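Putative aldolase (Bacteroides vulgatus ATCC 8482, PDB 3DXI) has no established function but folds as an HMGL-like TIM barrel, the architecture of many aldolase-related enzymes, and forms a two-chain assembly. Local coordinates at residues 167-171 with 172-176; 199-202 with 203-207; 232-235 with 236-240; 269-272 with 273-277. All blocks are in the same frame, centred on the assembly; numbering follows the deposited sequence.

Interaction 1. Residues 167-171 with 172-176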
ATOM      1  N   GLY A 167      -4.428  10.822  -5.568  1.00 11.54           N
ATOM      2  CA  GLY A 167      -3.970   9.671  -4.812  1.00  9.65           C
ATOM      3  C   GLY A 167      -3.485  10.095  -3.439  1.00 10.63           C
ATOM      4  O   GLY A 167      -2.545   9.515  -2.888  1.00  9.56           O
ATOM      5  N   GLY A 168      -4.125  11.124  -2.889  1.00 10.19           N
ATOM      6  CA  GLY A 168      -3.750  11.620  -1.578  1.00 10.86           C
ATOM      7  C   GLY A 168      -4.899  11.681  -0.589  1.00 11.73           C
ATOM      8  O   GLY A 168      -4.726  12.137   0.537  1.00 13.85           O
ATOM      9  N   ILE A 169      -6.076  11.221  -1.000  1.00 12.11           N
ATOM     10  CA  ILE A 169      -7.241  11.237  -0.121  1.00 11.85           C
ATOM     11  C   ILE A 169      -7.072  10.199   1.001  1.00 11.61           C
ATOM     12  O   ILE A 169      -6.573   9.099   0.769  1.00 12.20           O
ATOM     13  CB  ILE A 169      -8.543  10.958  -0.930  1.00 11.91           C
ATOM     14  CG1 ILE A 169      -9.751  11.520  -0.182  1.00 11.78           C
ATOM     15  CG2 ILE A 169      -8.717   9.468  -1.176  1.00 12.34           C
ATOM     16  CD1 ILE A 169      -9.781  13.024  -0.149  1.00 10.70           C
ATOM     17  N   THR A 170      -7.477  10.558   2.217  1.00 12.06           N
ATOM     18  CA  THR A 170      -7.359   9.668   3.372  1.00 12.19           C
ATOM     19  C   THR A 170      -8.709   9.044   3.742  1.00 11.84           C
ATOM     20  O   THR A 170      -9.755   9.529   3.323  1.00 12.38           O
ATOM     21  CB  THR A 170      -6.819  10.431   4.602  1.00 11.14           C
ATOM     22  OG1 THR A 170      -7.756  11.447   4.985  1.00 11.95           O
ATOM     23  CG2 THR A 170      -5.476  11.073   4.283  1.00 11.57           C
ATOM     24  N   PRO A 171      -8.697   7.965   4.543  1.00 11.37           N
ATOM     25  CA  PRO A 171      -9.925   7.280   4.963  1.00 12.11           C
ATOM     26  C   PRO A 171     -10.955   8.223   5.585  1.00 13.18           C
ATOM     27  O   PRO A 171     -12.144   8.147   5.268  1.00 13.28           O
ATOM     28  CB  PRO A 171      -9.416   6.240   5.961  1.00 11.50           C
ATOM     29  CG  PRO A 171      -8.051   5.930   5.448  1.00 11.16           C
ATOM     30  CD  PRO A 171      -7.511   7.295   5.106  1.00 11.13           C
ATOM     31  N   LYS A 172     -10.499   9.104   6.473  1.00 13.78           N
ATOM     32  CA  LYS A 172     -11.395  10.063   7.120  1.00 15.36           C
ATOM     33  C   LYS A 172     -12.097  10.932   6.081  1.00 13.75           C
ATOM     34  O   LYS A 172     -13.306  11.125   6.149  1.00 13.44           O
ATOM     35  CB  LYS A 172     -10.619  10.965   8.087  1.00 18.83           C
ATOM     36  CG  LYS A 172     -11.486  11.996   8.795  1.00 23.17           C
ATOM     37  CD  LYS A 172     -10.669  12.886   9.731  1.00 27.59           C
ATOM     38  CE  LYS A 172     -11.583  13.754  10.600  1.00 30.09           C
ATOM     39  NZ  LYS A 172     -10.842  14.565  11.613  1.00 31.67           N
ATOM     40  N   GLU A 173     -11.336  11.455   5.122  1.00 13.48           N
ATOM     41  CA  GLU A 173     -11.902  12.300   4.077  1.00 13.32           C
ATOM     42  C   GLU A 173     -12.898  11.555   3.201  1.00 13.49           C
ATOM     43  O   GLU A 173     -13.902  12.138   2.783  1.00 12.09           O
ATOM     44  CB  GLU A 173     -10.793  12.886   3.206  1.00 15.05           C
ATOM     45  CG  GLU A 173      -9.868  13.809   3.976  1.00 18.18           C
ATOM     46  CD  GLU A 173      -8.651  14.199   3.178  1.00 18.68           C
ATOM     47  OE1 GLU A 173      -7.952  13.292   2.682  1.00 18.73           O
ATOM     48  OE2 GLU A 173      -8.392  15.412   3.053  1.00 21.71           O
ATOM     49  N   VAL A 174     -12.621  10.278   2.922  1.00 11.62           N
ATOM     50  CA  VAL A 174     -13.525   9.472   2.101  1.00 12.12           C
ATOM     51  C   VAL A 174     -14.866   9.312   2.816  1.00 12.79           C
ATOM     52  O   VAL A 174     -15.923   9.431   2.191  1.00 13.52           O
ATOM     53  CB  VAL A 174     -12.944   8.064   1.795  1.00 10.57           C
ATOM     54  CG1 VAL A 174     -13.980   7.224   1.052  1.00 10.75           C
ATOM     55  CG2 VAL A 174     -11.672   8.191   0.955  1.00  8.87           C
ATOM     56  N   LYS A 175     -14.823   9.040   4.120  1.00 13.25           N
ATOM     57  CA  LYS A 175     -16.055   8.891   4.897  1.00 15.32           C
ATOM     58  C   LYS A 175     -16.874  10.172   4.846  1.00 13.21           C
ATOM     59  O   LYS A 175     -18.065  10.148   4.552  1.00 13.70           O
ATOM     60  CB  LYS A 175     -15.756   8.584   6.370  1.00 17.25           C
ATOM     61  CG  LYS A 175     -15.247   7.189   6.643  1.00 23.71           C
ATOM     62  CD  LYS A 175     -14.921   7.001   8.124  1.00 26.08           C
ATOM     63  CE  LYS A 175     -16.163   7.116   8.993  1.00 28.93           C
ATOM     64  NZ  LYS A 175     -17.146   6.034   8.699  1.00 30.85           N
ATOM     65  N   ASN A 176     -16.225  11.290   5.154  1.00 13.75           N
ATOM     66  CA  ASN A 176     -16.891  12.587   5.171  1.00 13.54           C
ATOM     67  C   ASN A 176     -17.532  12.938   3.832  1.00 13.02           C
ATOM     68  O   ASN A 176     -18.692  13.349   3.781  1.00 10.92           O
ATOM     69  CB  ASN A 176     -15.901  13.683   5.570  1.00 15.04           C
ATOM     70  CG  ASN A 176     -16.514  15.066   5.522  1.00 17.25           C
ATOM     71  OD1 ASN A 176     -17.424  15.382   6.289  1.00 19.81           O
ATOM     72  ND2 ASN A 176     -16.025  15.898   4.612  1.00 18.46           N
TER
HETATM   73  O   HOH W   1      -5.548  14.285   2.097  1.00 28.37           O
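Glu173 reaches back from the first turn of helix 171-184 to Thr170, the N-cap, and makes the side-chain-to-cap half of a capping box: a carboxylate at the third helical position accepts from the backbone N-H of the cap; the reciprocal pair, Glu173 N and Thr170 OG1, stands 3.6 Å apart. This TIM-barrel helix follows strand 159-163. Thr170 N donates to Glu173 OE1 over 2.8 Å (159°), arriving nearly along the C-O axis. Thr170 OG1 gives the same Glu173 OE1 a second bond of 3.0 Å, from above the carboxylate plane; its hydroxyl sits between its own backbone N and carbonyl carbon (chi1 64°), facing the acid. Water 1 lies 2.7 Å from Glu173 OE1 and 2.8 Å from Gly168 O, close enough to bridge them, though it may not serve all its neighbours at once. Glutamate suits this place because its charge would be favoured by the helix amino end. Proline suits the first helical position, where an N-H would find no helical acceptor, and Pro171 O receives Lys175 N. Lys175 NZ forms a salt bridge with Asp210, while Asp164 OD1 takes the N-H of Ile169. Beneath the polar cap Ile169 CG2 lies 3.9 Å from Val174 CG2, the side chains crossing at about a right angle, and Ile169 CD1 rests 3.5 Å from Glu173 CB.

Interaction 2. Residues 199-202 with 203-207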
ATOM      1  N   LEU A 199      -3.036   3.980  -0.166  1.00 10.44           N
ATOM      2  CA  LEU A 199      -4.225   4.015   0.679  1.00 10.44           C
ATOM      3  C   LEU A 199      -5.443   3.530  -0.122  1.00 11.28           C
ATOM      4  O   LEU A 199      -6.579   3.588   0.352  1.00 11.82           O
ATOM      5  CB  LEU A 199      -4.477   5.434   1.200  1.00  9.24           C
ATOM      6  CG  LEU A 199      -3.468   6.020   2.201  1.00  8.44           C
ATOM      7  CD1 LEU A 199      -3.883   7.448   2.576  1.00  5.66           C
ATOM      8  CD2 LEU A 199      -3.407   5.138   3.445  1.00  6.85           C
ATOM      9  N   GLY A 200      -5.194   3.048  -1.337  1.00  9.22           N
ATOM     10  CA  GLY A 200      -6.280   2.563  -2.169  1.00  9.87           C
ATOM     11  C   GLY A 200      -7.140   1.513  -1.484  1.00  9.61           C
ATOM     12  O   GLY A 200      -8.365   1.619  -1.474  1.00 10.21           O
ATOM     13  N   LEU A 201      -6.511   0.490  -0.908  1.00  9.68           N
ATOM     14  CA  LEU A 201      -7.272  -0.562  -0.245  1.00  8.02           C
ATOM     15  C   LEU A 201      -8.040  -0.055   0.970  1.00  9.44           C
ATOM     16  O   LEU A 201      -9.255  -0.227   1.050  1.00 11.23           O
ATOM     17  CB  LEU A 201      -6.357  -1.716   0.192  1.00  6.67           C
ATOM     18  CG  LEU A 201      -7.057  -2.833   0.986  1.00  4.28           C
ATOM     19  CD1 LEU A 201      -8.057  -3.571   0.101  1.00  5.68           C
ATOM     20  CD2 LEU A 201      -6.024  -3.798   1.533  1.00  5.96           C
ATOM     21  N   ILE A 202      -7.347   0.576   1.913  1.00  8.48           N
ATOM     22  CA  ILE A 202      -8.030   1.040   3.111  1.00  8.85           C
ATOM     23  C   ILE A 202      -9.106   2.092   2.841  1.00  8.68           C
ATOM     24  O   ILE A 202     -10.132   2.112   3.524  1.00  7.97           O
ATOM     25  CB  ILE A 202      -7.028   1.548   4.197  1.00  6.90           C
ATOM     26  CG1 ILE A 202      -7.771   1.700   5.525  1.00  6.05           C
ATOM     27  CG2 ILE A 202      -6.387   2.867   3.780  1.00  8.00           C
ATOM     28  CD1 ILE A 202      -8.501   0.413   5.965  1.00  6.22           C
ATOM     29  N   ASN A 203      -8.886   2.967   1.859  1.00  8.78           N
ATOM     30  CA  ASN A 203      -9.904   3.968   1.530  1.00  8.30           C
ATOM     31  C   ASN A 203     -11.140   3.234   0.991  1.00  7.48           C
ATOM     32  O   ASN A 203     -12.271   3.560   1.346  1.00  7.56           O
ATOM     33  CB  ASN A 203      -9.421   4.945   0.449  1.00  7.59           C
ATOM     34  CG  ASN A 203      -8.467   5.999   0.980  1.00  9.38           C
ATOM     35  OD1 ASN A 203      -8.509   6.364   2.152  1.00  9.12           O
ATOM     36  ND2 ASN A 203      -7.619   6.518   0.102  1.00  7.72           N
ATOM     37  N   SER A 204     -10.913   2.248   0.127  1.00  7.39           N
ATOM     38  CA  SER A 204     -12.009   1.482  -0.465  1.00  6.88           C
ATOM     39  C   SER A 204     -12.775   0.678   0.587  1.00  7.14           C
ATOM     40  O   SER A 204     -14.004   0.667   0.597  1.00  6.54           O
ATOM     41  CB  SER A 204     -11.475   0.553  -1.561  1.00  7.82           C
ATOM     42  OG  SER A 204     -10.780   1.292  -2.559  1.00  9.21           O
ATOM     43  N   ILE A 205     -12.055   0.011   1.478  1.00  7.09           N
ATOM     44  CA  ILE A 205     -12.712  -0.759   2.523  1.00  7.75           C
ATOM     45  C   ILE A 205     -13.525   0.180   3.419  1.00  8.97           C
ATOM     46  O   ILE A 205     -14.611  -0.174   3.879  1.00  9.49           O
ATOM     47  CB  ILE A 205     -11.681  -1.534   3.378  1.00  8.62           C
ATOM     48  CG1 ILE A 205     -10.915  -2.526   2.498  1.00  7.56           C
ATOM     49  CG2 ILE A 205     -12.387  -2.278   4.514  1.00  8.24           C
ATOM     50  CD1 ILE A 205     -11.799  -3.558   1.806  1.00  8.44           C
ATOM     51  N   THR A 206     -12.998   1.379   3.652  1.00  9.08           N
ATOM     52  CA  THR A 206     -13.668   2.375   4.488  1.00  9.19           C
ATOM     53  C   THR A 206     -14.999   2.773   3.847  1.00  9.41           C
ATOM     54  O   THR A 206     -16.021   2.887   4.528  1.00  8.25           O
ATOM     55  CB  THR A 206     -12.777   3.635   4.675  1.00  9.24           C
ATOM     56  OG1 THR A 206     -11.588   3.279   5.390  1.00 10.43           O
ATOM     57  CG2 THR A 206     -13.520   4.709   5.452  1.00 11.34           C
ATOM     58  N   ALA A 207     -14.976   2.967   2.531  1.00  7.69           N
ATOM     59  CA  ALA A 207     -16.171   3.333   1.784  1.00  7.12           C
ATOM     60  C   ALA A 207     -17.145   2.156   1.785  1.00  7.44           C
ATOM     61  O   ALA A 207     -18.351   2.329   2.019  1.00  8.49           O
ATOM     62  CB  ALA A 207     -15.798   3.718   0.350  1.00  7.19           C
TER
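From Gly200 to Ala207 the backbone is regular alpha-helix; Leu199, the N-cap just before it, contributes its carbonyl, whose O accepts Asn203 N at 2.8 Å. This is helix 200-209, the crossover helix of the beta-alpha-beta unit between strands 189-192 and 214-217 of the TIM barrel. Two carbonyls on it take two donors each. Gly200 O accepts Ser204 OG at 2.7 Å. Ser204 N reaches the same oxygen from the opposite face of the carbonyl plane. The serine hydroxyl can do this because it leans back beside its own backbone N (chi1 -57°), so a buried polar group is paid for without leaving the helix. The N-H of Gly200 goes to Asp195 OD1. Asn203 sends its amide nitrogen elsewhere: ND2 lies near Leu199 CB but bonds to Ile169 O, tying this helix to the loop ahead of the preceding one. On another side Leu201 and Ile205 lie next to each other and point the same way, CD1 of Leu201 3.9 Å from CG1 of Ile205, both apolar because helix 231-241 covers them. Ile202 faces the second subunit, where it meets its own counterpart. Its carbonyl is gripped twice as well: Thr206 N gives one bond, and Thr206 OG1, from the other face, a shorter one of 2.6 Å to Ile202 O.

Interaction 3. Residues 232-235 with 236-240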
ATOM      1  N   GLU A 232      -6.660  -7.515  -7.208  1.00  5.73           N
ATOM      2  CA  GLU A 232      -6.315  -8.725  -6.464  1.00  7.54           C
ATOM      3  C   GLU A 232      -6.215  -8.456  -4.964  1.00  7.65           C
ATOM      4  O   GLU A 232      -6.509  -9.335  -4.155  1.00  6.66           O
ATOM      5  CB  GLU A 232      -4.989  -9.325  -6.965  1.00  7.65           C
ATOM      6  CG  GLU A 232      -3.786  -8.384  -6.844  1.00  7.96           C
ATOM      7  CD  GLU A 232      -3.539  -7.600  -8.108  1.00  9.70           C
ATOM      8  OE1 GLU A 232      -4.521  -7.293  -8.821  1.00 10.60           O
ATOM      9  OE2 GLU A 232      -2.363  -7.282  -8.388  1.00 11.05           O
ATOM     10  N   LEU A 233      -5.792  -7.250  -4.591  1.00  8.74           N
ATOM     11  CA  LEU A 233      -5.680  -6.912  -3.172  1.00  8.79           C
ATOM     12  C   LEU A 233      -7.074  -6.729  -2.581  1.00  8.06           C
ATOM     13  O   LEU A 233      -7.347  -7.155  -1.459  1.00  7.19           O
ATOM     14  CB  LEU A 233      -4.861  -5.632  -2.972  1.00  9.68           C
ATOM     15  CG  LEU A 233      -4.654  -5.204  -1.517  1.00  8.37           C
ATOM     16  CD1 LEU A 233      -4.079  -6.359  -0.707  1.00  9.26           C
ATOM     17  CD2 LEU A 233      -3.711  -4.014  -1.464  1.00  9.46           C
ATOM     18  N   LEU A 234      -7.954  -6.091  -3.344  1.00  7.57           N
ATOM     19  CA  LEU A 234      -9.328  -5.868  -2.901  1.00  8.06           C
ATOM     20  C   LEU A 234     -10.029  -7.203  -2.664  1.00  7.68           C
ATOM     21  O   LEU A 234     -10.587  -7.430  -1.594  1.00  6.94           O
ATOM     22  CB  LEU A 234     -10.104  -5.066  -3.945  1.00  5.75           C
ATOM     23  CG  LEU A 234     -11.601  -4.832  -3.724  1.00  5.76           C
ATOM     24  CD1 LEU A 234     -11.839  -4.098  -2.406  1.00  4.92           C
ATOM     25  CD2 LEU A 234     -12.154  -4.025  -4.900  1.00  6.75           C
ATOM     26  N   LEU A 235      -9.982  -8.082  -3.665  1.00  8.01           N
ATOM     27  CA  LEU A 235     -10.628  -9.389  -3.579  1.00  8.94           C
ATOM     28  C   LEU A 235     -10.058 -10.251  -2.463  1.00  8.76           C
ATOM     29  O   LEU A 235     -10.797 -10.955  -1.778  1.00  9.76           O
ATOM     30  CB  LEU A 235     -10.517 -10.140  -4.910  1.00  6.96           C
ATOM     31  CG  LEU A 235     -11.211  -9.487  -6.106  1.00 10.43           C
ATOM     32  CD1 LEU A 235     -11.070 -10.391  -7.325  1.00  9.83           C
ATOM     33  CD2 LEU A 235     -12.683  -9.245  -5.794  1.00  8.10           C
ATOM     34  N   THR A 236      -8.744 -10.221  -2.288  1.00  7.53           N
ATOM     35  CA  THR A 236      -8.142 -11.007  -1.219  1.00  7.90           C
ATOM     36  C   THR A 236      -8.677 -10.537   0.132  1.00  8.49           C
ATOM     37  O   THR A 236      -9.082 -11.350   0.961  1.00  7.64           O
ATOM     38  CB  THR A 236      -6.609 -10.893  -1.226  1.00  7.38           C
ATOM     39  OG1 THR A 236      -6.096 -11.553  -2.389  1.00  8.50           O
ATOM     40  CG2 THR A 236      -6.017 -11.554   0.009  1.00  6.46           C
ATOM     41  N   TYR A 237      -8.697  -9.221   0.334  1.00  8.41           N
ATOM     42  CA  TYR A 237      -9.185  -8.646   1.585  1.00  8.56           C
ATOM     43  C   TYR A 237     -10.656  -8.986   1.838  1.00  8.20           C
ATOM     44  O   TYR A 237     -11.023  -9.410   2.937  1.00  7.29           O
ATOM     45  CB  TYR A 237      -9.031  -7.122   1.584  1.00  9.58           C
ATOM     46  CG  TYR A 237      -9.206  -6.510   2.962  1.00 11.64           C
ATOM     47  CD1 TYR A 237      -8.106  -6.306   3.797  1.00 11.69           C
ATOM     48  CD2 TYR A 237     -10.474  -6.187   3.453  1.00 11.55           C
ATOM     49  CE1 TYR A 237      -8.258  -5.800   5.081  1.00 13.69           C
ATOM     50  CE2 TYR A 237     -10.640  -5.677   4.746  1.00 13.32           C
ATOM     51  CZ  TYR A 237      -9.523  -5.489   5.551  1.00 13.79           C
ATOM     52  OH  TYR A 237      -9.654  -5.000   6.829  1.00 16.37           O
ATOM     53  N   LEU A 238     -11.492  -8.789   0.823  1.00  7.95           N
ATOM     54  CA  LEU A 238     -12.921  -9.069   0.940  1.00  7.57           C
ATOM     55  C   LEU A 238     -13.202 -10.552   1.168  1.00  8.59           C
ATOM     56  O   LEU A 238     -14.155 -10.900   1.857  1.00  9.29           O
ATOM     57  CB  LEU A 238     -13.664  -8.580  -0.312  1.00  6.87           C
ATOM     58  CG  LEU A 238     -13.623  -7.068  -0.590  1.00  5.74           C
ATOM     59  CD1 LEU A 238     -14.388  -6.751  -1.871  1.00  4.36           C
ATOM     60  CD2 LEU A 238     -14.216  -6.304   0.585  1.00  4.84           C
ATOM     61  N   ASN A 239     -12.383 -11.427   0.589  1.00 10.03           N
ATOM     62  CA  ASN A 239     -12.587 -12.861   0.770  1.00 10.54           C
ATOM     63  C   ASN A 239     -12.410 -13.237   2.238  1.00 12.04           C
ATOM     64  O   ASN A 239     -13.140 -14.077   2.767  1.00 12.16           O
ATOM     65  CB  ASN A 239     -11.615 -13.661  -0.100  1.00 10.28           C
ATOM     66  CG  ASN A 239     -11.615 -15.143   0.232  1.00 11.25           C
ATOM     67  OD1 ASN A 239     -10.780 -15.617   1.007  1.00 10.66           O
ATOM     68  ND2 ASN A 239     -12.562 -15.881  -0.344  1.00 10.91           N
ATOM     69  N   LYS A 240     -11.450 -12.598   2.896  1.00 10.58           N
ATOM     70  CA  LYS A 240     -11.183 -12.855   4.308  1.00 11.57           C
ATOM     71  C   LYS A 240     -12.138 -12.133   5.266  1.00 11.49           C
ATOM     72  O   LYS A 240     -12.727 -12.749   6.154  1.00 11.06           O
ATOM     73  CB  LYS A 240      -9.741 -12.450   4.649  1.00 10.90           C
ATOM     74  CG  LYS A 240      -9.419 -12.440   6.137  1.00 11.26           C
ATOM     75  CD  LYS A 240      -9.572 -13.820   6.752  1.00 13.77           C
ATOM     76  CE  LYS A 240      -9.239 -13.785   8.231  1.00 17.87           C
ATOM     77  NZ  LYS A 240      -9.410 -15.112   8.867  1.00 19.91           N
TER
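Leu234 and Leu238 meet because their first torsions differ: CG of Leu234 stands opposite its backbone N (chi1 175°), whereas CG of Leu238 lies opposite its carbonyl carbon (chi1 -63°), towards the turn before. The pair is an i to i+4 contact on helix 231-241, the helix that follows the last strand, 214-217, of the TIM barrel. The two side chains approach at a slant, their CD1 atoms 3.7 Å apart, and CG of Leu238 also packs 3.2 Å from Leu234 O. Leucine suits position Leu238, which with Leu235 touches Ile5 of strand 4-7, so this helix packs against the first strand of the barrel. Leu238 also leans on Ile205 of helix 200-209. Tyr237 presents its ring on the side of that same helix and stacks on His241, while its backbone N bonds to Leu233 O at 3.1 Å. The carboxylate of Glu232 has its partner outside the helix, OE1 accepting from Thr220 N. Asn239 likewise turns its amide off the helix, ND2 donating to Leu244 O. Thr236 can be buried, and can pack on Leu271 of the second subunit, because its hydroxyl finds an acceptor within the helix. The carbonyl it uses is shared: Thr236 N meets Glu232 O at 3.0 Å from well above the carbonyl plane, and Thr236 OG1 comes from the opposite face to the same Glu232 O, at 2.9 Å.

Interaction 4. Residues 269-272 with 273-277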
ATOM      1  N   THR A 269       3.683   3.277  -7.164  1.00 10.59           N
ATOM      2  CA  THR A 269       4.141   4.522  -6.557  1.00  8.98           C
ATOM      3  C   THR A 269       5.650   4.547  -6.298  1.00  9.18           C
ATOM      4  O   THR A 269       6.314   3.513  -6.312  1.00  6.45           O
ATOM      5  CB  THR A 269       3.394   4.793  -5.227  1.00  7.62           C
ATOM      6  OG1 THR A 269       3.651   6.135  -4.805  1.00  8.67           O
ATOM      7  CG2 THR A 269       3.873   3.835  -4.134  1.00  8.28           C
ATOM      8  N   ASN A 270       6.177   5.751  -6.094  1.00  8.12           N
ATOM      9  CA  ASN A 270       7.587   5.978  -5.807  1.00  8.14           C
ATOM     10  C   ASN A 270       7.662   7.345  -5.131  1.00  8.71           C
ATOM     11  O   ASN A 270       6.636   8.008  -4.989  1.00  8.64           O
ATOM     12  CB  ASN A 270       8.438   5.939  -7.088  1.00  9.70           C
ATOM     13  CG  ASN A 270       7.840   6.747  -8.228  1.00  8.73           C
ATOM     14  OD1 ASN A 270       7.437   7.895  -8.055  1.00  8.93           O
ATOM     15  ND2 ASN A 270       7.803   6.146  -9.417  1.00 10.41           N
ATOM     16  N   LEU A 271       8.853   7.782  -4.730  1.00  8.64           N
ATOM     17  CA  LEU A 271       8.955   9.059  -4.017  1.00  8.40           C
ATOM     18  C   LEU A 271       8.316  10.235  -4.746  1.00  7.72           C
ATOM     19  O   LEU A 271       7.629  11.039  -4.126  1.00  8.35           O
ATOM     20  CB  LEU A 271      10.411   9.377  -3.651  1.00  7.67           C
ATOM     21  CG  LEU A 271      10.590  10.656  -2.815  1.00  7.18           C
ATOM     22  CD1 LEU A 271       9.663  10.618  -1.600  1.00  6.08           C
ATOM     23  CD2 LEU A 271      12.048  10.800  -2.375  1.00  7.09           C
ATOM     24  N   PRO A 272       8.545  10.366  -6.066  1.00  7.57           N
ATOM     25  CA  PRO A 272       7.940  11.474  -6.812  1.00  7.70           C
ATOM     26  C   PRO A 272       6.409  11.404  -6.761  1.00  9.01           C
ATOM     27  O   PRO A 272       5.733  12.423  -6.591  1.00  8.85           O
ATOM     28  CB  PRO A 272       8.462  11.259  -8.226  1.00  8.60           C
ATOM     29  CG  PRO A 272       9.813  10.670  -7.990  1.00  9.36           C
ATOM     30  CD  PRO A 272       9.542   9.665  -6.895  1.00  7.69           C
ATOM     31  N   TYR A 273       5.867  10.195  -6.915  1.00  8.59           N
ATOM     32  CA  TYR A 273       4.418  10.010  -6.876  1.00  9.69           C
ATOM     33  C   TYR A 273       3.863  10.099  -5.465  1.00  9.92           C
ATOM     34  O   TYR A 273       2.699  10.453  -5.276  1.00 10.94           O
ATOM     35  CB  TYR A 273       4.017   8.682  -7.533  1.00  9.89           C
ATOM     36  CG  TYR A 273       4.295   8.664  -9.020  1.00 11.43           C
ATOM     37  CD1 TYR A 273       4.083   9.802  -9.793  1.00 13.72           C
ATOM     38  CD2 TYR A 273       4.758   7.517  -9.654  1.00 10.73           C
ATOM     39  CE1 TYR A 273       4.325   9.800 -11.167  1.00 15.60           C
ATOM     40  CE2 TYR A 273       5.004   7.500 -11.032  1.00 13.46           C
ATOM     41  CZ  TYR A 273       4.783   8.651 -11.780  1.00 14.04           C
ATOM     42  OH  TYR A 273       5.008   8.666 -13.137  1.00 16.94           O
HETATM   43  N   MSE A 274       4.683   9.784  -4.468  1.00  9.06           N
HETATM   44  CA  MSE A 274       4.225   9.898  -3.086  1.00 10.96           C
HETATM   45  C   MSE A 274       4.091  11.389  -2.793  1.00 11.69           C
HETATM   46  O   MSE A 274       3.132  11.827  -2.152  1.00 10.38           O
HETATM   47  CB  MSE A 274       5.247   9.299  -2.111  1.00 11.66           C
HETATM   48  CG  MSE A 274       5.295   7.778  -2.104  1.00 12.87           C
HETATM   49 SE   MSE A 274       6.833   7.084  -1.168  1.00 20.88          SE
HETATM   50  CE  MSE A 274       7.024   5.382  -2.073  1.00 15.55           C
ATOM     51  N   LEU A 275       5.074  12.161  -3.257  1.00 10.50           N
ATOM     52  CA  LEU A 275       5.079  13.605  -3.044  1.00 13.03           C
ATOM     53  C   LEU A 275       3.885  14.272  -3.716  1.00 11.97           C
ATOM     54  O   LEU A 275       3.242  15.134  -3.126  1.00 15.00           O
ATOM     55  CB  LEU A 275       6.386  14.217  -3.565  1.00 12.29           C
ATOM     56  CG  LEU A 275       7.635  13.950  -2.714  1.00 13.31           C
ATOM     57  CD1 LEU A 275       8.888  14.316  -3.483  1.00 13.27           C
ATOM     58  CD2 LEU A 275       7.544  14.748  -1.421  1.00 12.92           C
ATOM     59  N   SER A 276       3.581  13.869  -4.945  1.00 12.24           N
ATOM     60  CA  SER A 276       2.448  14.454  -5.656  1.00 12.09           C
ATOM     61  C   SER A 276       1.138  14.084  -4.969  1.00 12.31           C
ATOM     62  O   SER A 276       0.223  14.897  -4.887  1.00 12.83           O
ATOM     63  CB  SER A 276       2.416  13.992  -7.120  1.00 13.25           C
ATOM     64  OG  SER A 276       2.192  12.595  -7.245  1.00 13.16           O
ATOM     65  N   GLY A 277       1.056  12.859  -4.466  1.00 11.75           N
ATOM     66  CA  GLY A 277      -0.151  12.424  -3.791  1.00 10.83           C
ATOM     67  C   GLY A 277      -0.435  13.176  -2.503  1.00 12.46           C
ATOM     68  O   GLY A 277      -1.527  13.719  -2.325  1.00 12.70           O
TER
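Asn270 turns its amide over towards Tyr273 and caps helix 271-278: OD1 accepts Tyr273 N at 3.0 Å (159°), which satisfies an N-H of the first turn. Asparagine is a classic N-cap for this reason, its short side chain bending back between its own backbone N and carbonyl carbon (chi1 46°). The amide plane lies only 22° from that of the tyrosine ring, and the two groups meet obliquely, OD1 3.1 Å from Tyr273 CD2. Thr269 runs antiparallel to the tyrosine side chain, its CA at the ring edge. It crosses Met274, modelled as selenomethionine, at about a right angle, with OG1 3.6 Å from Met274 CG; the hydroxyl bonds to Asn196 O. The extended chain of Met274 runs along the cap backbone, CE 3.7 Å from Asn270 C. Leu271 and Leu275 touch obliquely, CD1 of the former 4.1 Å from CG of the latter. This short helix, which follows the barrel strands in the chain, packs on several helices: Leu271 and Leu275 touch Phe297 of helix 297-302, Tyr273 touches Gln283 and Met287 of helix 283-290, and Met274 and Leu275 pack against Glu232 and Phe248 of the second subunit.

In the fold
All four contacts are local, each spanning about one helical turn, so they follow one another along the chain without nesting or crossing. Interaction 1 starts the helix after strand 159-163, interaction 2 the helix after strand 189-192, and interaction 3 lies on the helix after strand 214-217. These neighbours touch in turn: Pro171 and Lys175 pack on Asn203 and Thr206, then Leu201 and Ile205 on Leu233, Tyr237 and Leu238, joining three successive outer helices of the barrel. Interaction 4 comes last, on a helix after the barrel, its centre about 25 Å from that of interaction 3. All four also reach the second subunit.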